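Local coordinates for B12-binding domain-containing protein (Kitasatospora setae, PDB 6WTE) that acts as a cobalamin- and [4Fe-4S]-dependent methyltransferase of the radical S-adenosylmethionine superfamily, one whose catalysis does not proceed by a radical route, at residues Ser312-Glu317 / Glu361-Leu366; Val38-Phe43 / Leu210-Arg215; Gly539-Thr544 / Arg559-Ala564; Phe407-Arg412 / Met515-Glu520. One frame throughout, in Å; residues are numbered along the deposited sequence. Where two conformers were deposited one is given.

Interaction 1 (Ser312-Glu317 / Glu361-Leu366)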
# COMPACT_ATOMS: atom_id res chain seq x y z
N SER A 312 6.88 -18.50 -2.50
CA SER A 312 7.77 -19.28 -1.66
C SER A 312 8.24 -18.41 -0.51
O SER A 312 8.52 -17.22 -0.72
CB SER A 312 8.98 -19.80 -2.46
OG SER A 312 9.87 -20.52 -1.62
N PRO A 313 8.34 -18.95 0.71
CA PRO A 313 8.05 -20.34 1.08
C PRO A 313 6.59 -20.55 1.42
O PRO A 313 6.01 -19.77 2.18
CB PRO A 313 8.93 -20.56 2.31
CG PRO A 313 8.99 -19.20 2.96
CD PRO A 313 8.85 -18.17 1.86
N PHE A 314 5.99 -21.62 0.88
CA PHE A 314 4.59 -21.94 1.16
C PHE A 314 4.50 -23.46 1.15
O PHE A 314 4.24 -24.06 0.10
CB PHE A 314 3.64 -21.31 0.14
CG PHE A 314 2.19 -21.28 0.59
CD1 PHE A 314 1.42 -22.43 0.60
CD2 PHE A 314 1.61 -20.08 0.98
CE1 PHE A 314 0.09 -22.39 1.01
CE2 PHE A 314 0.29 -20.03 1.38
CZ PHE A 314 -0.47 -21.19 1.40
N ASP A 315 4.74 -24.08 2.31
CA ASP A 315 4.82 -25.53 2.37
C ASP A 315 3.60 -26.12 3.07
O ASP A 315 2.68 -25.40 3.49
CB ASP A 315 6.13 -25.99 3.03
CG ASP A 315 6.30 -25.51 4.46
OD1 ASP A 315 5.31 -25.11 5.11
OD2 ASP A 315 7.45 -25.53 4.95
N GLU A 316 3.59 -27.45 3.19
CA GLU A 316 2.43 -28.14 3.73
C GLU A 316 2.16 -27.73 5.17
O GLU A 316 1.01 -27.51 5.56
CB GLU A 316 2.64 -29.65 3.63
CG GLU A 316 1.44 -30.47 4.07
CD GLU A 316 1.65 -31.96 3.86
OE1 GLU A 316 2.76 -32.34 3.41
OE2 GLU A 316 0.72 -32.74 4.13
N GLU A 317 3.22 -27.61 5.99
CA GLU A 317 3.03 -27.19 7.37
C GLU A 317 2.41 -25.80 7.44
O GLU A 317 1.54 -25.54 8.28
CB GLU A 317 4.36 -27.21 8.12
CG GLU A 317 4.23 -26.78 9.58
CD GLU A 317 5.56 -26.54 10.26
OE1 GLU A 317 6.50 -26.04 9.61
OE2 GLU A 317 5.67 -26.87 11.47
N GLU A 361 2.11 -23.34 -8.09
CA GLU A 361 1.29 -24.54 -8.24
C GLU A 361 1.07 -25.23 -6.90
O GLU A 361 -0.04 -25.67 -6.59
CB GLU A 361 1.95 -25.49 -9.24
CG GLU A 361 1.16 -26.76 -9.53
CD GLU A 361 0.03 -26.55 -10.51
OE1 GLU A 361 -1.11 -26.97 -10.21
OE2 GLU A 361 0.28 -25.98 -11.60
N ARG A 362 2.13 -25.36 -6.10
CA ARG A 362 1.97 -26.01 -4.80
C ARG A 362 1.11 -25.18 -3.87
O ARG A 362 0.26 -25.72 -3.16
CB ARG A 362 3.33 -26.29 -4.15
CG ARG A 362 3.19 -27.05 -2.83
CD ARG A 362 4.52 -27.47 -2.22
NE ARG A 362 5.31 -26.33 -1.78
CZ ARG A 362 6.40 -26.43 -1.01
NH1 ARG A 362 6.81 -27.63 -0.60
NH2 ARG A 362 7.07 -25.35 -0.65
N LEU A 363 1.31 -23.86 -3.86
CA LEU A 363 0.47 -23.00 -3.03
C LEU A 363 -1.00 -23.21 -3.36
O LEU A 363 -1.84 -23.39 -2.46
CB LEU A 363 0.86 -21.54 -3.24
CG LEU A 363 0.14 -20.44 -2.45
CD1 LEU A 363 1.06 -19.24 -2.40
CD2 LEU A 363 -1.17 -20.04 -3.11
N VAL A 364 -1.34 -23.16 -4.65
CA VAL A 364 -2.74 -23.26 -5.04
C VAL A 364 -3.30 -24.64 -4.68
O VAL A 364 -4.40 -24.75 -4.14
CB VAL A 364 -2.90 -22.94 -6.54
CG1 VAL A 364 -4.32 -23.27 -7.01
CG2 VAL A 364 -2.58 -21.48 -6.80
N ARG A 365 -2.51 -25.70 -4.92
CA ARG A 365 -2.97 -27.05 -4.57
C ARG A 365 -3.22 -27.18 -3.07
O ARG A 365 -4.27 -27.68 -2.65
CB ARG A 365 -1.96 -28.10 -5.02
CG ARG A 365 -2.29 -29.47 -4.43
CD ARG A 365 -1.33 -30.57 -4.90
NE ARG A 365 0.06 -30.30 -4.53
CZ ARG A 365 0.62 -30.64 -3.38
NH1 ARG A 365 -0.10 -31.26 -2.43
NH2 ARG A 365 1.89 -30.36 -3.15
N LEU A 366 -2.24 -26.79 -2.26
CA LEU A 366 -2.38 -26.92 -0.81
C LEU A 366 -3.58 -26.14 -0.30
O LEU A 366 -4.31 -26.61 0.58
CB LEU A 366 -1.10 -26.44 -0.11
CG LEU A 366 0.17 -27.29 -0.30
CD1 LEU A 366 1.36 -26.62 0.37
CD2 LEU A 366 -0.02 -28.72 0.23
O HOH W 1 7.35 -22.84 -1.27

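Interaction 2 (Val38-Phe43 / Leu210-Arg215)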
# COMPACT_ATOMS: atom_id res chain seq x y z
N VAL A 38 -8.38 12.17 16.53
CA VAL A 38 -8.35 11.80 15.12
C VAL A 38 -9.51 12.50 14.42
O VAL A 38 -10.64 12.48 14.90
CB VAL A 38 -8.46 10.27 14.93
CG1 VAL A 38 -8.56 9.92 13.43
CG2 VAL A 38 -7.28 9.57 15.58
N LEU A 39 -9.22 13.11 13.28
CA LEU A 39 -10.24 13.70 12.44
C LEU A 39 -10.23 12.91 11.14
O LEU A 39 -9.29 13.02 10.34
CB LEU A 39 -9.95 15.19 12.22
CG LEU A 39 -11.11 16.14 12.03
CD1 LEU A 39 -12.11 16.01 13.17
CD2 LEU A 39 -10.55 17.56 11.96
N ASP A 40 -11.23 12.06 10.95
CA ASP A 40 -11.27 11.14 9.81
C ASP A 40 -12.22 11.72 8.76
O ASP A 40 -13.44 11.77 8.98
CB ASP A 40 -11.71 9.75 10.26
CG ASP A 40 -11.50 8.71 9.18
OD1 ASP A 40 -11.19 9.09 8.04
OD2 ASP A 40 -11.64 7.51 9.48
N LEU A 41 -11.67 12.13 7.63
CA LEU A 41 -12.45 12.79 6.59
C LEU A 41 -13.05 11.82 5.58
O LEU A 41 -13.79 12.25 4.70
CB LEU A 41 -11.58 13.82 5.86
CG LEU A 41 -10.91 14.87 6.75
CD1 LEU A 41 -10.07 15.85 5.94
CD2 LEU A 41 -11.95 15.63 7.58
N THR A 42 -12.76 10.52 5.71
CA THR A 42 -13.24 9.55 4.73
C THR A 42 -14.76 9.55 4.65
O THR A 42 -15.33 9.49 3.56
CB THR A 42 -12.71 8.16 5.08
OG1 THR A 42 -11.28 8.19 5.10
CG2 THR A 42 -13.19 7.11 4.07
N PHE A 43 -15.44 9.62 5.80
CA PHE A 43 -16.89 9.66 5.82
C PHE A 43 -17.43 11.08 5.83
O PHE A 43 -18.61 11.29 6.13
CB PHE A 43 -17.41 8.88 7.04
CG PHE A 43 -16.77 7.53 7.22
CD1 PHE A 43 -16.88 6.55 6.25
CD2 PHE A 43 -16.05 7.25 8.37
CE1 PHE A 43 -16.29 5.31 6.42
CE2 PHE A 43 -15.46 6.00 8.55
CZ PHE A 43 -15.58 5.03 7.57
N LEU A 210 -15.20 -0.36 13.54
CA LEU A 210 -16.41 -1.07 13.16
C LEU A 210 -17.13 -0.37 12.01
O LEU A 210 -17.70 -1.04 11.14
CB LEU A 210 -17.34 -1.21 14.37
CG LEU A 210 -18.63 -2.00 14.09
CD1 LEU A 210 -18.31 -3.46 13.72
CD2 LEU A 210 -19.57 -1.91 15.27
N GLU A 211 -17.10 0.96 11.99
CA GLU A 211 -17.71 1.69 10.88
C GLU A 211 -17.10 1.27 9.54
O GLU A 211 -17.82 1.00 8.58
CB GLU A 211 -17.54 3.20 11.08
CG GLU A 211 -18.23 4.05 10.02
CD GLU A 211 -19.74 3.90 10.03
OE1 GLU A 211 -20.31 3.52 11.07
OE2 GLU A 211 -20.37 4.17 8.98
N TYR A 212 -15.77 1.18 9.48
CA TYR A 212 -15.13 0.71 8.25
C TYR A 212 -15.52 -0.73 7.95
O TYR A 212 -15.76 -1.09 6.79
CB TYR A 212 -13.62 0.83 8.37
CG TYR A 212 -13.11 2.22 8.11
CD1 TYR A 212 -12.91 2.67 6.81
CD2 TYR A 212 -12.84 3.09 9.16
CE1 TYR A 212 -12.44 3.95 6.56
CE2 TYR A 212 -12.38 4.37 8.92
CZ TYR A 212 -12.18 4.79 7.62
OH TYR A 212 -11.71 6.05 7.36
N TYR A 213 -15.59 -1.57 8.98
CA TYR A 213 -15.91 -2.98 8.77
C TYR A 213 -17.31 -3.14 8.19
O TYR A 213 -17.53 -3.94 7.28
CB TYR A 213 -15.77 -3.75 10.08
CG TYR A 213 -15.93 -5.24 9.95
CD1 TYR A 213 -14.93 -6.02 9.39
CD2 TYR A 213 -17.08 -5.88 10.41
CE1 TYR A 213 -15.07 -7.38 9.27
CE2 TYR A 213 -17.23 -7.25 10.31
CZ TYR A 213 -16.21 -8.00 9.74
OH TYR A 213 -16.35 -9.35 9.63
N ARG A 214 -18.27 -2.37 8.70
CA ARG A 214 -19.64 -2.45 8.19
C ARG A 214 -19.76 -1.91 6.78
O ARG A 214 -20.72 -2.26 6.07
CB ARG A 214 -20.59 -1.69 9.12
CG ARG A 214 -20.75 -2.35 10.48
CD ARG A 214 -21.69 -1.57 11.39
NE ARG A 214 -23.01 -1.39 10.79
CZ ARG A 214 -23.51 -0.21 10.42
NH1 ARG A 214 -24.72 -0.13 9.89
NH2 ARG A 214 -22.80 0.90 10.61
N ARG A 215 -18.82 -1.08 6.34
CA ARG A 215 -18.82 -0.55 4.98
C ARG A 215 -17.89 -1.33 4.06
O ARG A 215 -17.61 -0.88 2.95
CB ARG A 215 -18.46 0.94 5.01
CG ARG A 215 -19.37 1.73 5.94
CD ARG A 215 -19.08 3.22 5.98
NE ARG A 215 -19.91 3.96 5.04
CZ ARG A 215 -20.31 5.22 5.22
NH1 ARG A 215 -19.97 5.87 6.32
NH2 ARG A 215 -21.07 5.81 4.31

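Interaction 3 (Gly539-Thr544 / Arg559-Ala564)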
# COMPACT_ATOMS: atom_id res chain seq x y z
N GLY A 539 -22.88 -5.17 0.49
CA GLY A 539 -23.24 -4.53 1.74
C GLY A 539 -24.68 -4.82 2.14
O GLY A 539 -24.96 -5.17 3.29
N GLY A 540 -25.61 -4.70 1.18
CA GLY A 540 -27.01 -4.87 1.51
C GLY A 540 -27.33 -6.26 2.05
O GLY A 540 -28.15 -6.41 2.96
N LEU A 541 -26.68 -7.28 1.51
CA LEU A 541 -26.89 -8.65 1.95
C LEU A 541 -25.97 -9.06 3.09
O LEU A 541 -26.05 -10.20 3.56
CB LEU A 541 -26.70 -9.61 0.77
CG LEU A 541 -27.77 -9.53 -0.33
CD1 LEU A 541 -27.31 -10.28 -1.57
CD2 LEU A 541 -29.08 -10.10 0.17
N GLY A 542 -25.10 -8.17 3.56
CA GLY A 542 -24.21 -8.51 4.66
C GLY A 542 -23.18 -9.57 4.32
O GLY A 542 -22.93 -10.46 5.14
N TYR A 543 -22.61 -9.51 3.12
CA TYR A 543 -21.55 -10.43 2.76
C TYR A 543 -20.26 -10.03 3.46
O TYR A 543 -19.99 -8.85 3.70
CB TYR A 543 -21.34 -10.46 1.25
CG TYR A 543 -22.27 -11.42 0.54
CD1 TYR A 543 -23.54 -11.01 0.15
CD2 TYR A 543 -21.89 -12.72 0.26
CE1 TYR A 543 -24.40 -11.87 -0.50
CE2 TYR A 543 -22.74 -13.59 -0.40
CZ TYR A 543 -24.00 -13.16 -0.77
OH TYR A 543 -24.87 -14.01 -1.41
N THR A 544 -19.46 -11.03 3.82
CA THR A 544 -18.24 -10.83 4.57
C THR A 544 -17.04 -11.31 3.75
O THR A 544 -17.18 -12.01 2.75
CB THR A 544 -18.30 -11.56 5.92
OG1 THR A 544 -18.42 -12.97 5.70
CG2 THR A 544 -19.50 -11.07 6.73
N ARG A 559 -28.27 -10.59 -8.22
CA ARG A 559 -29.64 -11.08 -8.35
C ARG A 559 -30.28 -11.25 -6.98
O ARG A 559 -31.44 -10.87 -6.77
CB ARG A 559 -29.66 -12.41 -9.11
CG ARG A 559 -31.08 -12.94 -9.37
CD ARG A 559 -31.09 -14.45 -9.56
NE ARG A 559 -30.75 -15.12 -8.31
CZ ARG A 559 -31.64 -15.38 -7.35
NH1 ARG A 559 -32.91 -15.04 -7.52
NH2 ARG A 559 -31.25 -15.97 -6.23
N LYS A 560 -29.54 -11.82 -6.02
CA LYS A 560 -30.11 -12.07 -4.71
C LYS A 560 -30.38 -10.77 -3.97
O LYS A 560 -31.34 -10.69 -3.20
CB LYS A 560 -29.19 -12.97 -3.88
CG LYS A 560 -29.90 -13.62 -2.70
CD LYS A 560 -29.23 -14.90 -2.25
CE LYS A 560 -28.09 -14.62 -1.28
NZ LYS A 560 -27.31 -15.85 -0.97
N ALA A 561 -29.55 -9.74 -4.20
CA ALA A 561 -29.80 -8.44 -3.59
C ALA A 561 -31.07 -7.81 -4.16
O ALA A 561 -31.83 -7.18 -3.42
CB ALA A 561 -28.60 -7.53 -3.80
N ARG A 562 -31.29 -7.95 -5.47
CA ARG A 562 -32.56 -7.50 -6.04
C ARG A 562 -33.73 -8.24 -5.41
O ARG A 562 -34.75 -7.63 -5.05
CB ARG A 562 -32.55 -7.69 -7.56
CG ARG A 562 -31.44 -6.96 -8.30
CD ARG A 562 -31.67 -6.95 -9.81
NE ARG A 562 -31.49 -8.27 -10.44
CZ ARG A 562 -30.36 -8.68 -11.02
NH1 ARG A 562 -29.29 -7.90 -11.04
NH2 ARG A 562 -30.30 -9.88 -11.56
N GLU A 563 -33.57 -9.56 -5.21
CA GLU A 563 -34.63 -10.37 -4.61
C GLU A 563 -34.91 -9.98 -3.17
O GLU A 563 -36.08 -9.85 -2.77
CB GLU A 563 -34.23 -11.85 -4.69
CG GLU A 563 -35.31 -12.83 -4.31
CD GLU A 563 -34.91 -14.26 -4.61
OE1 GLU A 563 -34.98 -14.64 -5.80
OE2 GLU A 563 -34.51 -15.00 -3.68
N ALA A 564 -33.86 -9.78 -2.37
CA ALA A 564 -34.05 -9.43 -0.97
C ALA A 564 -34.71 -8.06 -0.83
O ALA A 564 -35.57 -7.87 0.04
CB ALA A 564 -32.72 -9.46 -0.23

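Interaction 4 (Phe407-Arg412 / Met515-Glu520)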
# COMPACT_ATOMS: atom_id res chain seq x y z
N PHE A 407 -5.04 -9.70 -13.38
CA PHE A 407 -4.02 -9.24 -14.32
C PHE A 407 -3.88 -7.73 -14.25
O PHE A 407 -4.89 -7.01 -14.23
CB PHE A 407 -4.36 -9.66 -15.75
CG PHE A 407 -4.52 -11.14 -15.93
CD1 PHE A 407 -3.42 -11.96 -16.11
CD2 PHE A 407 -5.78 -11.72 -15.89
CE1 PHE A 407 -3.57 -13.32 -16.27
CE2 PHE A 407 -5.94 -13.08 -16.05
CZ PHE A 407 -4.83 -13.89 -16.24
N SER A 408 -2.64 -7.26 -14.21
CA SER A 408 -2.33 -5.84 -14.23
C SER A 408 -1.42 -5.53 -15.41
O SER A 408 -0.73 -6.41 -15.93
CB SER A 408 -1.65 -5.41 -12.92
OG SER A 408 -2.50 -5.62 -11.80
N LEU A 409 -1.42 -4.26 -15.84
CA LEU A 409 -0.69 -3.82 -17.03
C LEU A 409 0.06 -2.53 -16.75
O LEU A 409 -0.54 -1.54 -16.29
CB LEU A 409 -1.64 -3.58 -18.21
CG LEU A 409 -2.07 -4.76 -19.07
CD1 LEU A 409 -3.19 -4.34 -20.01
CD2 LEU A 409 -0.88 -5.26 -19.86
N GLY A 410 1.35 -2.51 -17.06
CA GLY A 410 2.14 -1.31 -16.91
C GLY A 410 2.61 -1.09 -15.48
O GLY A 410 2.10 -1.68 -14.53
N LEU A 411 3.60 -0.21 -15.33
CA LEU A 411 4.19 0.06 -14.02
C LEU A 411 4.33 1.56 -13.81
O LEU A 411 5.04 2.23 -14.56
CB LEU A 411 5.56 -0.61 -13.89
CG LEU A 411 6.25 -0.32 -12.55
CD1 LEU A 411 5.43 -0.91 -11.41
CD2 LEU A 411 7.67 -0.83 -12.52
N ARG A 412 3.68 2.08 -12.77
CA ARG A 412 4.00 3.42 -12.30
C ARG A 412 5.37 3.41 -11.64
O ARG A 412 5.63 2.59 -10.75
CB ARG A 412 2.94 3.92 -11.31
CG ARG A 412 1.74 4.60 -11.95
CD ARG A 412 1.96 6.10 -12.14
NE ARG A 412 2.10 6.79 -10.85
CZ ARG A 412 3.16 7.47 -10.47
NH1 ARG A 412 4.21 7.61 -11.28
NH2 ARG A 412 3.18 8.05 -9.27
N MET A 515 -10.00 -11.04 -13.04
CA MET A 515 -10.06 -9.60 -12.87
C MET A 515 -9.06 -8.98 -13.84
O MET A 515 -7.86 -9.23 -13.74
CB MET A 515 -9.73 -9.21 -11.44
CG MET A 515 -10.83 -9.53 -10.45
SD MET A 515 -10.41 -8.85 -8.84
CE MET A 515 -11.88 -9.23 -7.89
N LEU A 516 -9.57 -8.18 -14.77
CA LEU A 516 -8.77 -7.54 -15.81
C LEU A 516 -8.85 -6.03 -15.66
O LEU A 516 -9.83 -5.51 -15.13
CB LEU A 516 -9.29 -7.93 -17.20
CG LEU A 516 -9.20 -9.41 -17.58
CD1 LEU A 516 -10.16 -9.72 -18.70
CD2 LEU A 516 -7.78 -9.70 -18.00
N PRO A 517 -7.83 -5.31 -16.12
CA PRO A 517 -7.93 -3.85 -16.14
C PRO A 517 -8.98 -3.43 -17.15
O PRO A 517 -9.19 -4.09 -18.17
CB PRO A 517 -6.53 -3.40 -16.55
CG PRO A 517 -5.97 -4.55 -17.29
CD PRO A 517 -6.55 -5.79 -16.67
N THR A 518 -9.65 -2.32 -16.85
CA THR A 518 -10.65 -1.78 -17.75
C THR A 518 -10.47 -0.27 -17.84
O THR A 518 -9.94 0.36 -16.93
CB THR A 518 -12.08 -2.08 -17.28
OG1 THR A 518 -12.23 -1.63 -15.93
CG2 THR A 518 -12.37 -3.56 -17.35
N VAL A 519 -10.94 0.28 -18.96
CA VAL A 519 -11.07 1.72 -19.14
C VAL A 519 -12.52 1.98 -19.52
O VAL A 519 -13.30 1.03 -19.67
CB VAL A 519 -10.10 2.26 -20.21
CG1 VAL A 519 -8.66 2.06 -19.76
CG2 VAL A 519 -10.34 1.57 -21.55
N GLU A 520 -12.89 3.25 -19.66
CA GLU A 520 -14.26 3.62 -20.01
C GLU A 520 -14.73 2.89 -21.26
O GLU A 520 -14.03 2.83 -22.27
CB GLU A 520 -14.37 5.13 -20.22
CG GLU A 520 -14.30 5.96 -18.94
CD GLU A 520 -12.90 6.04 -18.35
OE1 GLU A 520 -11.94 5.57 -19.00
OE2 GLU A 520 -12.77 6.58 -17.23

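Interaction 1 (Ser312-Glu317 / Glu361-Leu366)
Apolar contact centres on Phe-314 and Leu-363, whose side chains meet at about a right angle. Leu-363 CG stands 3.6 Å from the centroid of the Phe-314 ring and 6° off its normal, a CH-pi contact over the middle of the face, while Leu-363 CD1 lies 3.5 Å from Phe-314 CD2. With CG anti to the backbone N (chi1 -164°), Phe-314 carries CG out beside its carbonyl carbon, the ring over Leu-363. Leu-366 CD1 sits at the ring edge and also reaches Asp-315 C at 3.5 Å.

Polar contact gathers round Arg-362, in the conformer described. Its guanidinium carries Asp-315 CA over the centre of one face, with Phe-314 O 3.1 Å from Arg-362 NE. A water in the guanidinium plane accepts from Arg-362 NH2 (2.6 Å) and Phe-314 N (2.8 Å). Asp-315, the N-cap residue of helix 316-325, spends its carboxylate elsewhere: OD1 accepts from Phe-318 N and OD2 pairs with Lys-282.

The loop leading into helix 316-325 is thus joined to helix 357-369 within the radical SAM core, with Val-330 touching both Phe-314 and Leu-363. The one water satisfies both N-H groups, and the positive charge near Phe-314 O perhaps draws on its carbonyl.

Interaction 2 (Val38-Phe43 / Leu210-Arg215)
Phe-43 and Arg-215 slide past each other in opposite directions with ring and guanidinium planes only 2° apart, nearly parallel. Arg-215 NH1 comes within 3.2 Å of Phe-43 CD1, and the same nitrogen forms a salt bridge to Glu-211 OE2, with weak hydrogen-bond geometry. Glu-211 also meets the ring directly: its CG makes a CH-pi contact 4.0 Å from the Phe-43 centroid, and the bend at chi2 (64°) turns CD onward from there.

The far end of Phe-43 presses on Tyr-212. Phe-43 CZ stands over the centre of the tyrosine ring, 3.4 Å from Tyr-212 CZ, and the planes are inclined at 49°, an oblique aromatic pair. Tyr-212 OH donates to Asp-40 OD2 at 2.6 Å, tip to tip and nearly coplanar, using the syn lone pair. Asp-40 OD1 is gripped separately by Thr-42 N (3.2 Å), from above the carboxylate plane, and by Asn-9 ND2. Fixed in this way, the carboxylate presents OD2 to the phenol. Thr-42 OG1 bonds to the backbone oxygen of Asn-11, a cobalamin-binding residue.

The Asp-40 to Thr-42 bond is an Asx turn, closing the C-terminal end of edge strand 35-40 in the B12-binding domain, where helix 209-214 docks beside the cobalamin site.

Interaction 3 (Gly539-Thr544 / Arg559-Ala564)
The Tyr-543 ring receives Lys-560 NZ at its hydroxyl end. In plane at the ring edge lies Leu-541 CD1, from the same segment as the tyrosine, and the ring of His-550 meets it edge-to-face. On the helix, the Arg-559 guanidinium takes Glu-563 OE1 at its edge, in a 2.7 Å salt bridge from Arg-559 NH1, and Arg-559 NE also pairs with Glu-556.

Across the contact, the polar link is the hydrogen bond donated by Lys-560 NZ to Tyr-543 OH, at 3.1 Å. The two side chains cross at about a right angle. The lysine chain bends at chi3 (85°), which places CE 3.3 Å from Tyr-543 OH as well, so the phenol oxygen is met by the end of the chain.

Leu-541 supplies the apolar part, its two methyls meeting Ala-561 and Ala-564, about one turn apart on the helix. CD1 lies 3.5 Å from Ala-561 N and 3.8 Å from Ala-561 CB, whereas CD2 reaches Ala-564 CB at 3.7 Å. The short alanine side chains let the leucine branches come near the helix backbone.

Helix 533-540 ends here in a Schellman motif: Gly-542 has positive phi (66°), and its N bonds back to Gly-539 O at 3.0 Å. The chain then turns through Tyr-543 and leads by a loop to helix 554-566. The arrangement is a C-terminal helix-loop-helix at the protein surface, packed where the first helix ends.

Interaction 4 (Phe407-Arg412 / Met515-Glu520)
Phe-407 N donates to Met-515 O at 2.9 Å, with an N-H...O angle of 165° and the donor nearly along the C=O axis (177°). Beside this bond Phe-407 and Leu-516 lie side by side and point the same way; Phe-407 CD2 meets Leu-516 CD2 at 3.5 Å. Both chains carry CG anti to the carbonyl carbon (chi1 -58° in Phe-407), which sends CG of each out on the backbone-N side. One residue further on, Pro-517 CD approaches Phe-407 O at 3.2 Å. Its CG touches Leu-409 CD1 at 3.9 Å, the two side chains crossing at about a right angle.

The backbone bond extends a parallel pairing between strands 404-412 and 514-515, to which Met-515 and Thr-405 also contribute. Strand 404-412 follows 373-380 in the parallel succession of the radical SAM core, a partial TIM-barrel type of fold, so the later segment adds a short strand at its far side. Proline lacks an amide hydrogen, and at Pro-517 its ring atoms occupy the side facing Phe-407 O.

In the second shell, Ala-378 and helix 387-398, through Val-394 and Met-398, touch Phe-407. Helix 491-503 places Leu-502 against Leu-409 and Trp-503 against Leu-516, and Trp-503 NE1 bonds to Pro-517 O, tethering the segment as it leaves the strand. Phe-77 touches the proline from another loop.

In the fold
From the N terminus, interaction 2 comes first, closing 166 intervening residues and tying the edge strand of the B12-binding domain to helix 209-214. Interaction 1 follows inside the radical SAM core, spanning 43 residues and joining the N-terminal end of helix 316-325 and the loop before it to the body of helix 357-369. Interaction 4 closes a 102-residue excursion, bringing the segment after strand 514-515 back to strand 404-412. Interaction 3, a local loop of 14 residues, fastens the C-terminal helices. All four loops run in series, with none nested or crossed. Interactions 2 and 3 approach most closely, nearest atoms about 5 Å apart, though their centres remain 22 Å apart.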